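Side-chain contacts in putative platelet activating factor (Streptococcus pneumoniae, PDB 2HSJ), which is of unknown function but probably acts as a serine-dependent ester hydrolase of the GDSL-like lipase/acylhydrolase family in the SGNH clan: residues P49-L53 / F54-K58; G71-L74 / E75-A79; K100-V104 / N105-N109; N109-E112 / A113-Q116. All coordinates share one frame; numbering follows the deposited sequence. Where two conformers were deposited one is given.

Contact 1: residues P49-L53 / F54-K58; sequences PLQEL and FGTSK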
loop_
_atom_site.group_PDB
_atom_site.type_symbol
_atom_site.label_atom_id
_atom_site.label_comp_id
_atom_site.label_asym_id
_atom_site.label_seq_id
_atom_site.Cartn_x
_atom_site.Cartn_y
_atom_site.Cartn_z
ATOM N N PRO D 49 -9.598 -16.664 -6.141
ATOM C CA PRO D 49 -9.756 -15.225 -6.461
ATOM C C PRO D 49 -9.717 -14.402 -5.216
ATOM O O PRO D 49 -10.714 -13.881 -4.726
ATOM C CB PRO D 49 -11.134 -15.140 -7.141
ATOM C CG PRO D 49 -11.902 -16.310 -6.561
ATOM C CD PRO D 49 -10.881 -17.402 -6.204
ATOM N N LEU D 50 -8.512 -14.244 -4.686
ATOM C CA LEU D 50 -8.359 -13.559 -3.402
ATOM C C LEU D 50 -8.830 -12.108 -3.387
ATOM O O LEU D 50 -9.514 -11.680 -2.461
ATOM C CB LEU D 50 -6.900 -13.628 -2.970
ATOM C CG LEU D 50 -6.388 -15.026 -2.706
ATOM C CD1 LEU D 50 -4.836 -15.045 -2.680
ATOM C CD2 LEU D 50 -6.930 -15.551 -1.411
ATOM N N GLN D 51 -8.401 -11.359 -4.400
ATOM C CA GLN D 51 -8.757 -9.936 -4.462
ATOM C C GLN D 51 -10.259 -9.755 -4.476
ATOM O O GLN D 51 -10.800 -8.927 -3.751
ATOM C CB GLN D 51 -8.184 -9.319 -5.734
ATOM C CG GLN D 51 -8.568 -7.888 -5.948
ATOM C CD GLN D 51 -8.351 -7.474 -7.380
ATOM O OE1 GLN D 51 -8.746 -8.173 -8.312
ATOM N NE2 GLN D 51 -7.744 -6.306 -7.565
ATOM N N GLU D 52 -10.928 -10.494 -5.372
ATOM C CA GLU D 52 -12.348 -10.237 -5.583
ATOM C C GLU D 52 -13.239 -10.790 -4.474
ATOM O O GLU D 52 -14.406 -10.375 -4.377
ATOM C CB GLU D 52 -12.769 -10.712 -6.973
ATOM C CG GLU D 52 -12.061 -9.951 -8.054
ATOM C CD GLU D 52 -12.574 -10.350 -9.417
ATOM O OE1 GLU D 52 -13.629 -9.850 -9.846
ATOM O OE2 GLU D 52 -11.933 -11.215 -10.057
ATOM N N LEU D 53 -12.702 -11.700 -3.664
ATOM C CA LEU D 53 -13.527 -12.239 -2.558
ATOM C C LEU D 53 -13.156 -11.681 -1.189
ATOM O O LEU D 53 -14.017 -11.654 -0.290
ATOM C CB LEU D 53 -13.514 -13.775 -2.563
ATOM C CG LEU D 53 -14.110 -14.389 -3.842
ATOM C CD1 LEU D 53 -14.024 -15.910 -3.722
ATOM C CD2 LEU D 53 -15.563 -13.983 -4.096
ATOM N N PHE D 54 -11.890 -11.297 -0.990
ATOM C CA PHE D 54 -11.506 -10.651 0.287
ATOM C C PHE D 54 -11.398 -9.123 0.206
ATOM O O PHE D 54 -11.443 -8.432 1.223
ATOM C CB PHE D 54 -10.168 -11.204 0.779
ATOM C CG PHE D 54 -10.228 -12.623 1.294
ATOM C CD1 PHE D 54 -10.997 -12.940 2.427
ATOM C CD2 PHE D 54 -9.493 -13.621 0.671
ATOM C CE1 PHE D 54 -11.027 -14.245 2.904
ATOM C CE2 PHE D 54 -9.498 -14.932 1.122
ATOM C CZ PHE D 54 -10.267 -15.255 2.262
ATOM N N GLY D 55 -11.231 -8.599 -1.010
ATOM C CA GLY D 55 -10.990 -7.174 -1.199
ATOM C C GLY D 55 -9.516 -6.819 -1.158
ATOM O O GLY D 55 -8.658 -7.692 -1.070
ATOM N N THR D 56 -9.243 -5.518 -1.177
ATOM C CA THR D 56 -7.873 -5.058 -1.373
ATOM C C THR D 56 -7.326 -4.285 -0.177
ATOM O O THR D 56 -6.137 -3.861 -0.171
ATOM C CB THR D 56 -7.747 -4.129 -2.596
ATOM O OG1 THR D 56 -8.518 -2.960 -2.380
ATOM C CG2 THR D 56 -8.223 -4.830 -3.877
ATOM N N SER D 57 -8.142 -4.105 0.859
ATOM C CA SER D 57 -7.681 -3.258 1.972
ATOM C C SER D 57 -6.541 -3.939 2.729
ATOM O O SER D 57 -5.629 -3.263 3.213
ATOM C CB SER D 57 -8.827 -2.833 2.895
ATOM O OG SER D 57 -9.752 -2.010 2.179
ATOM N N LYS D 58 -6.597 -5.265 2.804
ATOM C CA LYS D 58 -5.543 -6.079 3.394
ATOM C C LYS D 58 -4.854 -6.740 2.206
ATOM O O LYS D 58 -5.519 -7.412 1.390
ATOM C CB LYS D 58 -6.171 -7.144 4.304
ATOM C CG LYS D 58 -5.190 -8.078 4.960
ATOM C CD LYS D 58 -5.892 -8.949 6.004
ATOM C CE LYS D 58 -6.093 -8.247 7.330
ATOM N NZ LYS D 58 -4.919 -8.429 8.225
#
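L50 and F54 meet one helical turn apart: CD2 of L50 lies at the edge of the F54 ring, in its plane, 3.7 Å from CE2. The two side chains run obliquely to each other. In both residues CG is anti to the carbonyl carbon (chi1 -64° in L50, -72° in F54), which sends the leucine branch and the ring off the same side of the short helix. That side packs on the sheet, with L50 on F39, I60 and N62 and F54 on I60, while S206 of the C-terminal helix 199-209 also touches F54. The backbone beneath repeats the pairing, since F54 N donates to L50 O over 2.8 Å. The next bond, from G55 N to Q51 O, is equally short but bent to 133° at the hydrogen, its donor lying above the carbonyl plane. Here the helix stops: G55 turns to positive phi and the chain heads for strand 60-64. The turn brings T56 back beside Q51, and the two side chains lie alongside, pointing the same way, with CG2 of T56 3.7 Å from CG of Q51. Extended beyond CG, the glutamine carries its amide to the subunit boundary, where NE2 donates to I60 O of the second subunit; E52 OE1 makes a salt bridge to R63 of that subunit. The chemistry is thus mixed: L50 and F54 pack on the chain's own sheet, while Q51 and E52 bond to the second subunit, on which P49 and L53 also pack.

Contact 2: residues G71-L74 / E75-A79; sequences GLLL and ENLDA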
loop_
_atom_site.group_PDB
_atom_site.type_symbol
_atom_site.label_atom_id
_atom_site.label_comp_id
_atom_site.label_asym_id
_atom_site.label_seq_id
_atom_site.Cartn_x
_atom_site.Cartn_y
_atom_site.Cartn_z
ATOM N N GLY D 71 6.029 -32.172 0.049
ATOM C CA GLY D 71 7.459 -32.313 -0.250
ATOM C C GLY D 71 7.993 -31.290 -1.245
ATOM O O GLY D 71 9.120 -30.800 -1.092
ATOM N N LEU D 72 7.180 -30.963 -2.258
ATOM C CA LEU D 72 7.594 -30.002 -3.276
ATOM C C LEU D 72 7.682 -28.610 -2.657
ATOM O O LEU D 72 8.606 -27.828 -2.951
ATOM C CB LEU D 72 6.586 -29.977 -4.431
ATOM C CG LEU D 72 6.353 -31.285 -5.185
ATOM C CD1 LEU D 72 5.163 -31.120 -6.160
ATOM C CD2 LEU D 72 7.613 -31.710 -5.932
ATOM N N LEU D 73 6.733 -28.319 -1.774
ATOM C CA LEU D 73 6.716 -27.017 -1.104
ATOM C C LEU D 73 7.925 -26.852 -0.205
ATOM O O LEU D 73 8.582 -25.812 -0.220
ATOM C CB LEU D 73 5.414 -26.807 -0.309
ATOM C CG LEU D 73 5.336 -25.608 0.633
ATOM C CD1 LEU D 73 5.522 -24.343 -0.206
ATOM C CD2 LEU D 73 3.989 -25.591 1.359
ATOM N N LEU D 74 8.228 -27.885 0.569
ATOM C CA LEU D 74 9.401 -27.818 1.424
ATOM C C LEU D 74 10.692 -27.580 0.628
ATOM O O LEU D 74 11.499 -26.717 0.974
ATOM C CB LEU D 74 9.519 -29.100 2.265
ATOM C CG LEU D 74 10.794 -29.175 3.116
ATOM C CD1 LEU D 74 10.873 -28.026 4.146
ATOM C CD2 LEU D 74 10.889 -30.543 3.786
ATOM N N GLU D 75 10.863 -28.335 -0.455
ATOM C CA GLU D 75 12.059 -28.226 -1.280
ATOM C C GLU D 75 12.225 -26.823 -1.881
ATOM O O GLU D 75 13.347 -26.311 -1.992
ATOM C CB GLU D 75 11.972 -29.268 -2.397
ATOM C CG GLU D 75 13.228 -29.444 -3.195
ATOM C CD GLU D 75 12.994 -30.233 -4.476
ATOM O OE1 GLU D 75 12.085 -31.103 -4.494
ATOM O OE2 GLU D 75 13.718 -29.971 -5.464
ATOM N N ASN D 76 11.092 -26.198 -2.232
ATOM C CA ASN D 76 11.090 -24.912 -2.923
ATOM C C ASN D 76 10.518 -23.790 -2.087
ATOM O O ASN D 76 10.009 -22.818 -2.634
ATOM C CB ASN D 76 10.297 -25.035 -4.211
ATOM C CG ASN D 76 10.995 -25.931 -5.198
ATOM O OD1 ASN D 76 11.940 -25.508 -5.870
ATOM N ND2 ASN D 76 10.593 -27.197 -5.233
ATOM N N LEU D 77 10.604 -23.922 -0.762
ATOM C CA LEU D 77 9.916 -22.995 0.125
ATOM C C LEU D 77 10.276 -21.527 -0.113
ATOM O O LEU D 77 9.435 -20.622 0.053
ATOM C CB LEU D 77 10.200 -23.383 1.573
ATOM C CG LEU D 77 9.455 -22.591 2.645
ATOM C CD1 LEU D 77 7.937 -22.704 2.482
ATOM C CD2 LEU D 77 9.884 -23.114 4.047
ATOM N N ASP D 78 11.523 -21.295 -0.527
ATOM C CA ASP D 78 11.998 -19.935 -0.774
ATOM C C ASP D 78 11.193 -19.197 -1.831
ATOM O O ASP D 78 11.142 -17.960 -1.828
ATOM C CB ASP D 78 13.467 -19.969 -1.245
ATOM C CG ASP D 78 13.647 -20.639 -2.602
ATOM O OD1 ASP D 78 13.370 -21.840 -2.743
ATOM O OD2 ASP D 78 14.127 -19.957 -3.533
ATOM N N ALA D 79 10.616 -19.937 -2.769
ATOM C CA ALA D 79 9.832 -19.278 -3.819
ATOM C C ALA D 79 8.542 -18.643 -3.256
ATOM O O ALA D 79 7.897 -17.827 -3.933
ATOM C CB ALA D 79 9.500 -20.274 -4.946
#
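N76 bonds to L72 O twice, once through its backbone N and once through its side-chain amide, both at 3.1 Å. The ND2 bond is the straighter, 160° at the hydrogen against 141° for N76 N, and the carbonyl oxygen lies close to the amide plane of N76. With CG beside its own backbone N (chi1 -68°), the side chain folds back over the helix end, bringing ND2 to the same acceptor. The other end of the amide is also engaged: OD1 accepts from NH2 of R25, on the long helix 3-30; NE of the same arginine forms a salt bridge with D78 OD2. Both ends of the amide are therefore held.

This is the C-terminal end of helix 70-75, a short helix on the chain between the parallel strands 60-64 and 88-92 of the family's alpha/beta fold. E75 N donates to G71 O over 3.1 Å, and the N76 N to L72 O bond is the last of this kind before the pattern frays: N76 N has a second, weak bond to L73 O, and L77 N reaches L74 O only weakly at 3.4 Å. A79 N closes the next turn on N76 O over 2.9 Å. On the buried side CD1 of L73 meets CD1 of L77 at 4.0 Å, the two leucines slanting across each other, with I114 of helix 104-121 against L73 and S117 against L77.

Contact 3: residues K100-V104 / N105-N109; sequences KDVPV and NEALN
P103 O receives two backbone N-H groups from the first turn of helix 104-121. A107 N donates at 3.1 Å, with 167° at the hydrogen, while E106 N is nearer at 2.9 Å but strongly bent, so that bond is weak. P103 is the N-cap residue, and here the cap's backbone carbonyl begins the helical bonding. The next rung follows regularly, L108 N to V104 O over 2.9 Å. Over this start E106 packs on V102 and P103. CG of E106 is anti to the backbone N (chi1 179°), and the extended chain takes the carboxylate back toward the incoming loop. OE1 stands 3.8 Å from CD of the P103 ring, and OE2 lies 4.0 Å from CG1 of V102, whose side chain crosses the glutamate at about a right angle. On the helix side facing helix 150-164, one of the two conformers of L108 lies beside V104, pointing the same way; W156 covers V104, and Y160 packs on L108. Just upstream, D101 with positive phi is the C-prime residue of a Schellman motif that ends helix 95-99. The acidic group of E106 meets nothing but carbon from the loop across this contact, and it sits near the helix N terminus, whose dipole would probably favour its negative charge.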
loop_
_atom_site.group_PDB
_atom_site.type_symbol
_atom_site.label_atom_id
_atom_site.label_comp_id
_atom_site.label_asym_id
_atom_site.label_seq_id
_atom_site.Cartn_x
_atom_site.Cartn_y
_atom_site.Cartn_z
ATOM N N LYS D 100 -1.724 -38.960 -4.131
ATOM C CA LYS D 100 -0.523 -39.703 -4.551
ATOM C C LYS D 100 -0.102 -40.773 -3.547
ATOM O O LYS D 100 0.969 -41.392 -3.699
ATOM C CB LYS D 100 0.645 -38.737 -4.757
ATOM C CG LYS D 100 0.542 -37.886 -6.002
ATOM C CD LYS D 100 0.833 -38.684 -7.246
ATOM C CE LYS D 100 0.597 -37.857 -8.500
ATOM N NZ LYS D 100 0.788 -38.733 -9.705
ATOM N N ASP D 101 -0.931 -40.996 -2.531
ATOM C CA ASP D 101 -0.674 -42.025 -1.508
ATOM C C ASP D 101 0.650 -41.826 -0.734
ATOM O O ASP D 101 1.295 -42.792 -0.306
ATOM C CB ASP D 101 -0.767 -43.435 -2.123
ATOM C CG ASP D 101 -1.356 -44.452 -1.169
ATOM O OD1 ASP D 101 -2.006 -44.071 -0.165
ATOM O OD2 ASP D 101 -1.156 -45.659 -1.420
ATOM N N VAL D 102 1.039 -40.568 -0.539
ATOM C CA VAL D 102 2.180 -40.199 0.320
ATOM C C VAL D 102 1.872 -40.611 1.766
ATOM O O VAL D 102 0.760 -40.366 2.220
ATOM C CB VAL D 102 2.417 -38.673 0.264
ATOM C CG1 VAL D 102 3.454 -38.246 1.303
ATOM C CG2 VAL D 102 2.866 -38.285 -1.122
ATOM N N PRO D 103 2.822 -41.281 2.466
ATOM C CA PRO D 103 2.500 -41.661 3.855
ATOM C C PRO D 103 2.200 -40.440 4.710
ATOM O O PRO D 103 2.891 -39.424 4.600
ATOM C CB PRO D 103 3.772 -42.375 4.344
ATOM C CG PRO D 103 4.428 -42.883 3.062
ATOM C CD PRO D 103 4.154 -41.773 2.063
ATOM N N VAL D 104 1.160 -40.526 5.538
ATOM C CA VAL D 104 0.783 -39.378 6.364
ATOM C C VAL D 104 1.949 -38.857 7.216
ATOM O O VAL D 104 2.140 -37.654 7.346
ATOM C CB VAL D 104 -0.509 -39.640 7.197
ATOM C CG1 VAL D 104 -0.336 -40.803 8.195
ATOM C CG2 VAL D 104 -0.971 -38.378 7.922
ATOM N N ASN D 105 2.738 -39.761 7.794
ATOM C CA ASN D 105 3.904 -39.356 8.574
ATOM C C ASN D 105 4.956 -38.598 7.765
ATOM O O ASN D 105 5.631 -37.720 8.302
ATOM C CB ASN D 105 4.573 -40.573 9.215
ATOM C CG ASN D 105 3.795 -41.130 10.398
ATOM O OD1 ASN D 105 2.943 -40.457 10.986
ATOM N ND2 ASN D 105 4.099 -42.372 10.764
ATOM N N GLU D 106 5.109 -38.941 6.483
ATOM C CA GLU D 106 6.003 -38.181 5.626
ATOM C C GLU D 106 5.449 -36.767 5.364
ATOM O O GLU D 106 6.176 -35.788 5.485
ATOM C CB GLU D 106 6.258 -38.928 4.315
ATOM C CG GLU D 106 7.176 -38.210 3.318
ATOM C CD GLU D 106 7.444 -39.071 2.079
ATOM O OE1 GLU D 106 7.699 -40.286 2.227
ATOM O OE2 GLU D 106 7.395 -38.534 0.960
ATOM N N ALA D 107 4.164 -36.664 5.025
ATOM C CA ALA D 107 3.547 -35.338 4.859
ATOM C C ALA D 107 3.667 -34.478 6.130
ATOM O O ALA D 107 3.968 -33.280 6.058
ATOM C CB ALA D 107 2.090 -35.460 4.444
ATOM N N LEU D 108 3.392 -35.082 7.286
ATOM C CA LEU D 108 3.497 -34.375 8.557
ATOM C C LEU D 108 4.910 -33.874 8.806
ATOM O O LEU D 108 5.100 -32.697 9.127
ATOM C CB LEU D 108 3.046 -35.266 9.722
ATOM C CG LEU D 108 1.559 -35.613 9.779
ATOM C CD1 LEU D 108 1.317 -36.620 10.909
ATOM C CD2 LEU D 108 0.674 -34.367 9.912
ATOM N N ASN D 109 5.896 -34.756 8.633
ATOM C CA ASN D 109 7.297 -34.358 8.796
ATOM C C ASN D 109 7.640 -33.204 7.873
ATOM O O ASN D 109 8.337 -32.269 8.276
ATOM C CB ASN D 109 8.261 -35.511 8.531
ATOM C CG ASN D 109 8.308 -36.498 9.674
ATOM O OD1 ASN D 109 7.830 -36.214 10.773
ATOM N ND2 ASN D 109 8.875 -37.670 9.416
#

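Contact 4: residues N109-E112 / A113-Q116; sequences NNLE and AIIQ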
loop_
_atom_site.group_PDB
_atom_site.type_symbol
_atom_site.label_atom_id
_atom_site.label_comp_id
_atom_site.label_asym_id
_atom_site.label_seq_id
_atom_site.Cartn_x
_atom_site.Cartn_y
_atom_site.Cartn_z
ATOM N N ASN D 109 5.896 -34.756 8.633
ATOM C CA ASN D 109 7.297 -34.358 8.796
ATOM C C ASN D 109 7.640 -33.204 7.873
ATOM O O ASN D 109 8.337 -32.269 8.276
ATOM C CB ASN D 109 8.261 -35.511 8.531
ATOM C CG ASN D 109 8.308 -36.498 9.674
ATOM O OD1 ASN D 109 7.830 -36.214 10.773
ATOM N ND2 ASN D 109 8.875 -37.670 9.416
ATOM N N ASN D 110 7.119 -33.247 6.641
ATOM C CA ASN D 110 7.325 -32.137 5.707
ATOM C C ASN D 110 6.726 -30.840 6.249
ATOM O O ASN D 110 7.383 -29.796 6.242
ATOM C CB ASN D 110 6.724 -32.447 4.334
ATOM C CG ASN D 110 7.511 -33.495 3.561
ATOM O OD1 ASN D 110 8.668 -33.770 3.866
ATOM N ND2 ASN D 110 6.886 -34.064 2.549
ATOM N N LEU D 111 5.491 -30.915 6.754
ATOM C CA LEU D 111 4.824 -29.725 7.280
ATOM C C LEU D 111 5.546 -29.208 8.494
ATOM O O LEU D 111 5.694 -27.997 8.667
ATOM C CB LEU D 111 3.370 -30.016 7.636
ATOM C CG LEU D 111 2.454 -30.132 6.440
ATOM C CD1 LEU D 111 1.176 -30.817 6.814
ATOM C CD2 LEU D 111 2.187 -28.717 5.836
ATOM N N GLU D 112 6.010 -30.128 9.354
ATOM C CA GLU D 112 6.735 -29.700 10.539
ATOM C C GLU D 112 8.012 -28.965 10.159
ATOM O O GLU D 112 8.327 -27.906 10.715
ATOM C CB GLU D 112 6.984 -30.861 11.491
ATOM C CG GLU D 112 7.543 -30.351 12.799
ATOM C CD GLU D 112 7.416 -31.331 13.942
ATOM O OE1 GLU D 112 7.207 -32.539 13.678
ATOM O OE2 GLU D 112 7.533 -30.866 15.107
ATOM N N ALA D 113 8.723 -29.472 9.149
ATOM C CA ALA D 113 9.922 -28.774 8.682
ATOM C C ALA D 113 9.629 -27.372 8.089
ATOM O O ALA D 113 10.414 -26.436 8.256
ATOM C CB ALA D 113 10.628 -29.624 7.644
ATOM N N ILE D 114 8.521 -27.256 7.372
ATOM C CA ILE D 114 8.093 -25.939 6.833
ATOM C C ILE D 114 7.872 -24.945 8.002
ATOM O O ILE D 114 8.394 -23.832 8.012
ATOM C CB ILE D 114 6.835 -26.073 5.964
ATOM C CG1 ILE D 114 7.151 -26.832 4.671
ATOM C CG2 ILE D 114 6.256 -24.683 5.657
ATOM C CD1 ILE D 114 5.970 -27.498 4.000
ATOM N N ILE D 115 7.106 -25.379 9.002
ATOM C CA ILE D 115 6.831 -24.543 10.164
ATOM C C ILE D 115 8.133 -24.090 10.808
ATOM O O ILE D 115 8.332 -22.903 11.115
ATOM C CB ILE D 115 5.956 -25.303 11.199
ATOM C CG1 ILE D 115 4.549 -25.483 10.646
ATOM C CG2 ILE D 115 5.910 -24.550 12.518
ATOM C CD1 ILE D 115 3.757 -26.552 11.381
ATOM N N GLN D 116 9.042 -25.041 11.024
ATOM C CA GLN D 116 10.316 -24.692 11.639
ATOM C C GLN D 116 11.178 -23.757 10.772
ATOM O O GLN D 116 11.865 -22.879 11.288
ATOM C CB GLN D 116 11.096 -25.946 11.978
ATOM C CG GLN D 116 10.401 -26.796 13.003
ATOM C CD GLN D 116 11.084 -28.137 13.184
ATOM O OE1 GLN D 116 11.911 -28.547 12.369
ATOM N NE2 GLN D 116 10.735 -28.826 14.243
#
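E112 and Q116, one turn apart in the middle of helix 104-121, cross at a slant, with the carboxylate and amide planes turned 51° from each other. The helix is one of those flanking the central parallel sheet of this SGNH-type fold, lying on the connection from strand 88-92 to strand 126-130, after helix 95-99. NE2 of Q116 comes 3.8 Å from CG of E112 and 3.9 Å from OE2, so the two polar ends approach without bonding to each other. What joins them is Y167: its OH is hydrogen-bonded both to E112 OE2 and to Q116 NE2. CG of E112 is anti to the backbone N, whereas CG of Q116 lies beside its own backbone N (chi1 -64°), which brings the glutamine chain back over the preceding turn. Y167 is also a residue of a magnesium site, so the pair may help to position it.

L111, I114 and I115 carry the apolar side. L111 CD2 and I114 CD1 are 4.4 Å apart, a loose touch; I114 turns to L74 of helix 70-75, while L111 and I115 both pack on L163 of helix 150-164. The backbone supplies a regular ladder of four bonds, of which I115 N to L111 O is the straightest at 171°. Tucked against that same carbonyl is the isoleucine's own branch, CG1 of I115 lying 3.4 Å from L111 O.

In the fold
Read from the N terminus, the four contacts come in series, and none encloses another. Contact 1 closes the end of helix 50-54 just before strand 60-64, outermost in the sheet of this chain, and faces a second subunit. Contact 2 follows at the end of helix 70-75, its centre about 25 Å from the first. Contacts 3 and 4 then share helix 104-121 and overlap at N109, contact 3 starting the helix and contact 4 continuing it; both lie across the chain's centre from contact 1. Contacts 2 and 4 touch directly, with L73 CD2 3.8 Å from I114 CD1 and L74 CD1 3.9 Å from A113 CB, so helix 70-75 packs against helix 104-121.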